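Local coordinates for protein acetyl-CoA acetyltransferase (Mycobacterium smegmatis, PDB 4EGV) that adopts the thiolase fold as a monomer, carries an additional C-terminal domain that is probably OB-like, and probably has acyltransferase activity, at residues A[450-455]-A[508-513]; A[470-475]-A[482-487]. All coordinates share one frame; numbering follows the deposited sequence.

Interaction 1: A[450-455]-A[508-513]; sequences KADGTG and VTPGEK
Residues 450-455 and 508-513 meet as part of an antiparallel ladder, in which Gly453 and Val508 form one hydrogen-bonded pair with their CA atoms 5.6 Å apart. Gly453 N gives its hydrogen to Val508 O at 3.2 Å, in the carbonyl plane. The return bond from Val508 N reaches Gly453 O at 3.0 Å and runs nearly along the C=O axis. Gly453 has a phi of 155°, where a CB would press on the carbonyl oxygen of Asp452. Ala451 O looks toward Pro510 N, 3.4 Å away, but a proline nitrogen has no hydrogen to offer, so the ladder gains no further rung here. The paired residues belong to strands 453-463 and 505-509, which lie side by side in the five-stranded antiparallel sheet of the C-terminal domain, and Gly455 with Ile506 continues the pairing. Among the side chains, Val508 carries the buried part: CG1 sits in the crowded position between N and the carbonyl carbon (chi1 51°) and meets Ala451 CB at 4.1 Å. Its other branch, CG2, anti to N, rests against Ala451 O at 3.4 Å. On the exposed side, Asp452 holds CG anti to its N (chi1 -166°), which sets the carboxylate against the CD corner of the Pro510 ring, the two side chains crossing obliquely, with Asp452 CG 3.5 Å from Pro510 CD.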
ATOM      1  N   LYS A 450      11.122 -29.514   2.210  1.00 65.32           N
ATOM      2  CA  LYS A 450      10.733 -30.714   2.961  1.00 65.27           C
ATOM      3  C   LYS A 450      11.534 -30.897   4.247  1.00 64.52           C
ATOM      4  O   LYS A 450      12.335 -31.796   4.349  1.00 64.18           O
ATOM      5  CB  LYS A 450      10.897 -31.955   2.086  1.00 65.80           C
ATOM      6  CG  LYS A 450      10.076 -31.951   0.809  1.00 67.52           C
ATOM      7  CD  LYS A 450      10.111 -33.335   0.183  1.00 70.71           C
ATOM      8  CE  LYS A 450       8.999 -33.519  -0.852  1.00 71.67           C
ATOM      9  NZ  LYS A 450       9.531 -33.285  -2.209  1.00 71.41           N
ATOM     10  N   ALA A 451      11.296 -30.046   5.229  1.00 64.13           N
ATOM     11  CA  ALA A 451      12.092 -30.028   6.457  1.00 64.07           C
ATOM     12  C   ALA A 451      11.759 -31.143   7.459  1.00 64.21           C
ATOM     13  O   ALA A 451      10.595 -31.322   7.865  1.00 64.24           O
ATOM     14  CB  ALA A 451      11.991 -28.676   7.132  1.00 63.88           C
ATOM     15  N   ASP A 452      12.807 -31.854   7.872  1.00 63.96           N
ATOM     16  CA  ASP A 452      12.716 -33.002   8.761  1.00 63.98           C
ATOM     17  C   ASP A 452      13.771 -32.876   9.866  1.00 63.52           C
ATOM     18  O   ASP A 452      14.947 -33.146   9.637  1.00 63.55           O
ATOM     19  CB  ASP A 452      12.945 -34.293   7.950  1.00 64.33           C
ATOM     20  CG  ASP A 452      12.537 -35.565   8.705  1.00 65.51           C
ATOM     21  OD1 ASP A 452      12.056 -35.477   9.863  1.00 65.74           O
ATOM     22  OD2 ASP A 452      12.690 -36.661   8.121  1.00 65.49           O
ATOM     23  N   GLY A 453      13.368 -32.470  11.064  1.00 62.80           N
ATOM     24  CA  GLY A 453      14.320 -32.395  12.155  1.00 62.04           C
ATOM     25  C   GLY A 453      13.932 -31.406  13.221  1.00 61.61           C
ATOM     26  O   GLY A 453      12.759 -31.194  13.486  1.00 61.30           O
ATOM     27  N   THR A 454      14.934 -30.809  13.845  1.00 61.25           N
ATOM     28  CA  THR A 454      14.710 -29.887  14.935  1.00 60.76           C
ATOM     29  C   THR A 454      15.049 -28.456  14.489  1.00 59.76           C
ATOM     30  O   THR A 454      16.076 -28.207  13.839  1.00 59.77           O
ATOM     31  CB  THR A 454      15.484 -30.321  16.228  1.00 61.05           C
ATOM     32  OG1 THR A 454      15.124 -29.452  17.310  1.00 61.56           O
ATOM     33  CG2 THR A 454      17.018 -30.303  16.036  1.00 62.05           C
ATOM     34  N   GLY A 455      14.171 -27.525  14.840  1.00 58.56           N
ATOM     35  CA  GLY A 455      14.286 -26.167  14.374  1.00 56.89           C
ATOM     36  C   GLY A 455      13.870 -25.157  15.399  1.00 55.68           C
ATOM     37  O   GLY A 455      13.364 -25.498  16.451  1.00 55.53           O
ATOM     38  N   VAL A 508       9.801 -30.672  13.424  1.00 59.83           N
ATOM     39  CA  VAL A 508       9.020 -30.599  12.191  1.00 59.77           C
ATOM     40  C   VAL A 508       9.137 -31.935  11.443  1.00 60.13           C
ATOM     41  O   VAL A 508      10.222 -32.501  11.338  1.00 59.91           O
ATOM     42  CB  VAL A 508       9.452 -29.350  11.307  1.00 59.65           C
ATOM     43  CG1 VAL A 508      10.954 -29.304  11.085  1.00 59.56           C
ATOM     44  CG2 VAL A 508       8.769 -29.315   9.978  1.00 59.09           C
ATOM     45  N   THR A 509       8.003 -32.446  10.955  1.00 60.86           N
ATOM     46  CA  THR A 509       7.942 -33.675  10.122  1.00 61.29           C
ATOM     47  C   THR A 509       7.446 -33.355   8.715  1.00 61.46           C
ATOM     48  O   THR A 509       6.378 -32.798   8.575  1.00 61.35           O
ATOM     49  CB  THR A 509       6.942 -34.713  10.709  1.00 61.49           C
ATOM     50  OG1 THR A 509       6.816 -34.523  12.119  1.00 60.37           O
ATOM     51  CG2 THR A 509       7.391 -36.167  10.403  1.00 62.18           C
ATOM     52  N   PRO A 510       8.193 -33.737   7.668  1.00 61.85           N
ATOM     53  CA  PRO A 510       7.774 -33.404   6.309  1.00 62.39           C
ATOM     54  C   PRO A 510       6.400 -33.986   5.919  1.00 62.94           C
ATOM     55  O   PRO A 510       5.899 -34.909   6.566  1.00 62.58           O
ATOM     56  CB  PRO A 510       8.868 -34.037   5.444  1.00 62.31           C
ATOM     57  CG  PRO A 510       9.366 -35.160   6.256  1.00 61.98           C
ATOM     58  CD  PRO A 510       9.341 -34.651   7.666  1.00 62.03           C
ATOM     59  N   GLY A 511       5.812 -33.412   4.870  1.00 63.65           N
ATOM     60  CA  GLY A 511       4.632 -33.945   4.201  1.00 64.38           C
ATOM     61  C   GLY A 511       4.417 -33.069   2.988  1.00 65.14           C
ATOM     62  O   GLY A 511       4.531 -31.850   3.093  1.00 65.20           O
ATOM     63  N   GLU A 512       3.957 -33.695   1.917  1.00 66.03           N
ATOM     64  CA  GLU A 512       3.702 -33.066   0.638  1.00 66.98           C
ATOM     65  C   GLU A 512       2.428 -32.278   0.577  1.00 66.77           C
ATOM     66  O   GLU A 512       2.058 -31.781  -0.456  1.00 67.43           O
ATOM     67  CB  GLU A 512       3.643 -34.111  -0.456  1.00 67.48           C
ATOM     68  CG  GLU A 512       3.998 -35.481  -0.022  1.00 70.06           C
ATOM     69  CD  GLU A 512       4.174 -36.402  -1.194  1.00 72.46           C
ATOM     70  OE1 GLU A 512       4.831 -37.447  -1.032  1.00 72.02           O
ATOM     71  OE2 GLU A 512       3.677 -36.066  -2.284  1.00 71.65           O
ATOM     72  N   LYS A 513       1.735 -32.156   1.679  1.00 66.18           N
ATOM     73  CA  LYS A 513       0.637 -31.240   1.708  1.00 65.85           C
ATOM     74  C   LYS A 513       1.058 -30.085   2.603  1.00 65.66           C
ATOM     75  O   LYS A 513       1.078 -28.956   2.200  1.00 66.12           O
ATOM     76  CB  LYS A 513      -0.591 -31.942   2.266  1.00 65.81           C
ATOM     77  CG  LYS A 513      -1.600 -32.471   1.280  1.00 64.57           C
ATOM     78  CD  LYS A 513      -1.191 -32.255  -0.132  1.00 63.11           C
ATOM     79  CE  LYS A 513      -1.483 -33.441  -0.987  1.00 61.15           C
ATOM     80  NZ  LYS A 513      -1.909 -33.051  -2.317  1.00 57.35           N
TER

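Interaction 2: A[470-475]-A[482-487]; sequences TGIIIG and RFLAKT
Strands 470-475 and 482-487 are the two arms of a beta hairpin, antiparallel neighbours in the sheet of the C-terminal domain. Their axes approach to 4.6 Å with N-to-C directions 163° apart. Three hydrogen-bonded pairs, Gly471 with Thr487, Ile473 with Ala485 and Gly475 with Phe483, frame two non-hydrogen-bonded ones. The central pair has the shortest bonds: Ile473 N to Ala485 O and Ala485 N to Ile473 O each measure 2.8 Å, both in the carbonyl plane. Thr487 N to Gly471 O is weak, bent to 131°, and Phe483 N comes in above the plane of the Gly475 carbonyl. Phe483, its CG between N and the carbonyl carbon (chi1 64°), swings its ring across to the other strand, so that Gly475 CA stands 3.6 Å above one ring face, offset toward the rim, in a CH-pi contact. On the sheet face of Ile472, Ile474 and Leu484, the isoleucines flank Leu484 side by side with it, and Leu484 CD2 lies 3.7 Å from Ile474 CG1. Arg482, extended from CG to NE, leaves that row obliquely past Ile474 CG2 to a salt bridge with Glu458 and the carbonyls of Leu308 and Arg310. At the far end, Thr470 CG2 meets Lys486 CG at 3.9 Å. Strand 453-463 pairs with the edge of 470-475 not used by 482-487, helix 490-498 packs on Ile473 and Thr487 through Leu492, and Thr487 OG1 bonds to Ala517 O of strand 516-519.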
ATOM      1  N   THR A 470      -5.331 -22.585  14.441  1.00 37.58           N
ATOM      2  CA  THR A 470      -4.290 -23.151  13.597  1.00 38.12           C
ATOM      3  C   THR A 470      -3.101 -22.215  13.513  1.00 38.19           C
ATOM      4  O   THR A 470      -3.264 -21.053  13.161  1.00 37.95           O
ATOM      5  CB  THR A 470      -4.830 -23.419  12.159  1.00 38.30           C
ATOM      6  OG1 THR A 470      -5.948 -24.290  12.225  1.00 37.66           O
ATOM      7  CG2 THR A 470      -3.783 -24.057  11.242  1.00 38.55           C
ATOM      8  N   GLY A 471      -1.917 -22.749  13.811  1.00 38.50           N
ATOM      9  CA  GLY A 471      -0.661 -22.012  13.773  1.00 38.76           C
ATOM     10  C   GLY A 471       0.127 -22.184  12.491  1.00 39.28           C
ATOM     11  O   GLY A 471       0.194 -23.251  11.919  1.00 39.08           O
ATOM     12  N   ILE A 472       0.709 -21.100  12.021  1.00 40.14           N
ATOM     13  CA  ILE A 472       1.615 -21.150  10.893  1.00 40.91           C
ATOM     14  C   ILE A 472       2.946 -20.656  11.400  1.00 41.52           C
ATOM     15  O   ILE A 472       3.032 -19.628  12.081  1.00 41.34           O
ATOM     16  CB  ILE A 472       1.178 -20.225   9.762  1.00 41.10           C
ATOM     17  CG1 ILE A 472      -0.347 -20.315   9.503  1.00 42.17           C
ATOM     18  CG2 ILE A 472       2.060 -20.428   8.552  1.00 40.31           C
ATOM     19  CD1 ILE A 472      -0.817 -21.322   8.510  1.00 41.41           C
ATOM     20  N   ILE A 473       3.987 -21.399  11.074  1.00 42.24           N
ATOM     21  CA  ILE A 473       5.306 -21.097  11.570  1.00 43.04           C
ATOM     22  C   ILE A 473       6.292 -20.970  10.407  1.00 43.38           C
ATOM     23  O   ILE A 473       6.254 -21.753   9.465  1.00 43.20           O
ATOM     24  CB  ILE A 473       5.753 -22.186  12.589  1.00 43.21           C
ATOM     25  CG1 ILE A 473       4.749 -22.279  13.731  1.00 43.36           C
ATOM     26  CG2 ILE A 473       7.190 -21.931  13.117  1.00 43.65           C
ATOM     27  CD1 ILE A 473       5.208 -23.107  14.899  1.00 44.05           C
ATOM     28  N   ILE A 474       7.156 -19.961  10.468  1.00 44.14           N
ATOM     29  CA  ILE A 474       8.403 -19.983   9.716  1.00 44.80           C
ATOM     30  C   ILE A 474       9.504 -20.299  10.705  1.00 45.79           C
ATOM     31  O   ILE A 474       9.650 -19.626  11.713  1.00 45.11           O
ATOM     32  CB  ILE A 474       8.693 -18.651   9.024  1.00 44.80           C
ATOM     33  CG1 ILE A 474       7.693 -18.375   7.901  1.00 43.23           C
ATOM     34  CG2 ILE A 474      10.111 -18.632   8.464  1.00 44.45           C
ATOM     35  CD1 ILE A 474       7.557 -16.938   7.558  1.00 38.84           C
ATOM     36  N   GLY A 475      10.292 -21.290  10.371  1.00 47.32           N
ATOM     37  CA  GLY A 475      11.369 -21.730  11.218  1.00 50.20           C
ATOM     38  C   GLY A 475      12.737 -21.732  10.611  1.00 51.97           C
ATOM     39  O   GLY A 475      12.924 -21.446   9.475  1.00 51.87           O
ATOM     40  N   ARG A 482      15.484 -21.726   6.042  1.00 54.03           N
ATOM     41  CA  ARG A 482      14.090 -21.592   6.529  1.00 52.46           C
ATOM     42  C   ARG A 482      13.134 -22.666   5.998  1.00 51.67           C
ATOM     43  O   ARG A 482      13.384 -23.322   4.977  1.00 51.24           O
ATOM     44  CB  ARG A 482      13.516 -20.221   6.174  1.00 52.39           C
ATOM     45  CG  ARG A 482      13.949 -19.071   7.076  1.00 51.70           C
ATOM     46  CD  ARG A 482      13.447 -17.767   6.503  1.00 49.67           C
ATOM     47  NE  ARG A 482      13.950 -16.612   7.220  1.00 47.89           N
ATOM     48  CZ  ARG A 482      14.149 -15.397   6.693  1.00 46.50           C
ATOM     49  NH1 ARG A 482      13.923 -15.129   5.417  1.00 45.12           N
ATOM     50  NH2 ARG A 482      14.589 -14.424   7.462  1.00 45.49           N
ATOM     51  N   PHE A 483      12.028 -22.823   6.709  1.00 50.70           N
ATOM     52  CA  PHE A 483      10.927 -23.686   6.289  1.00 49.96           C
ATOM     53  C   PHE A 483       9.613 -23.134   6.841  1.00 49.58           C
ATOM     54  O   PHE A 483       9.595 -22.271   7.721  1.00 49.22           O
ATOM     55  CB  PHE A 483      11.128 -25.138   6.775  1.00 49.74           C
ATOM     56  CG  PHE A 483      11.122 -25.282   8.282  1.00 48.74           C
ATOM     57  CD1 PHE A 483       9.946 -25.572   8.964  1.00 47.91           C
ATOM     58  CD2 PHE A 483      12.298 -25.102   9.020  1.00 47.30           C
ATOM     59  CE1 PHE A 483       9.947 -25.680  10.364  1.00 48.15           C
ATOM     60  CE2 PHE A 483      12.318 -25.207  10.405  1.00 46.96           C
ATOM     61  CZ  PHE A 483      11.158 -25.499  11.085  1.00 47.78           C
ATOM     62  N   LEU A 484       8.522 -23.680   6.330  1.00 49.30           N
ATOM     63  CA  LEU A 484       7.176 -23.389   6.798  1.00 48.89           C
ATOM     64  C   LEU A 484       6.572 -24.610   7.497  1.00 49.00           C
ATOM     65  O   LEU A 484       6.886 -25.746   7.148  1.00 48.45           O
ATOM     66  CB  LEU A 484       6.301 -22.979   5.606  1.00 48.65           C
ATOM     67  CG  LEU A 484       6.290 -21.530   5.171  1.00 47.25           C
ATOM     68  CD1 LEU A 484       5.662 -21.457   3.840  1.00 46.00           C
ATOM     69  CD2 LEU A 484       5.502 -20.782   6.196  1.00 46.80           C
ATOM     70  N   ALA A 485       5.712 -24.371   8.481  1.00 49.48           N
ATOM     71  CA  ALA A 485       4.961 -25.456   9.093  1.00 50.28           C
ATOM     72  C   ALA A 485       3.584 -25.020   9.591  1.00 51.27           C
ATOM     73  O   ALA A 485       3.366 -23.865   9.986  1.00 51.26           O
ATOM     74  CB  ALA A 485       5.752 -26.108  10.201  1.00 49.86           C
ATOM     75  N   LYS A 486       2.659 -25.971   9.548  1.00 52.43           N
ATOM     76  CA  LYS A 486       1.305 -25.781  10.002  1.00 53.63           C
ATOM     77  C   LYS A 486       1.101 -26.677  11.227  1.00 53.82           C
ATOM     78  O   LYS A 486       1.697 -27.739  11.325  1.00 53.64           O
ATOM     79  CB  LYS A 486       0.363 -26.202   8.890  1.00 54.14           C
ATOM     80  CG  LYS A 486      -1.064 -25.708   9.061  1.00 57.47           C
ATOM     81  CD  LYS A 486      -2.113 -26.793   8.727  1.00 62.34           C
ATOM     82  CE  LYS A 486      -2.860 -26.489   7.433  1.00 64.95           C
ATOM     83  NZ  LYS A 486      -3.285 -27.720   6.730  1.00 65.77           N
ATOM     84  N   THR A 487       0.245 -26.267  12.150  1.00 54.19           N
ATOM     85  CA  THR A 487       0.110 -26.978  13.420  1.00 54.36           C
ATOM     86  C   THR A 487      -1.281 -26.813  14.063  1.00 54.62           C
ATOM     87  O   THR A 487      -1.844 -25.707  14.142  1.00 54.17           O
ATOM     88  CB  THR A 487       1.300 -26.627  14.433  1.00 54.42           C
ATOM     89  OG1 THR A 487       1.294 -27.513  15.554  1.00 53.54           O
ATOM     90  CG2 THR A 487       1.218 -25.217  14.963  1.00 54.55           C
TER

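In the fold
Both contacts belong to the additional C-terminal domain and lie on the same side of the chain's centre, about 10 Å apart between their own centres. Interaction 2 is nested inside the loop closed by interaction 1: strand 453-463 leads into the hairpin, and helix 490-498 returns the chain to strand 505-509. In the sheet, 453-463 lies between 470-476 and 505-509, so it links the two contacts. They also touch directly, through side chains of segments that are not neighbours in the sheet: Phe483 meets Ala451 (CB to CB 3.7 Å) and Val508 (CZ to CG1 3.8 Å). This order of strands and helix is consistent with an OB-type domain appended to the thiolase fold.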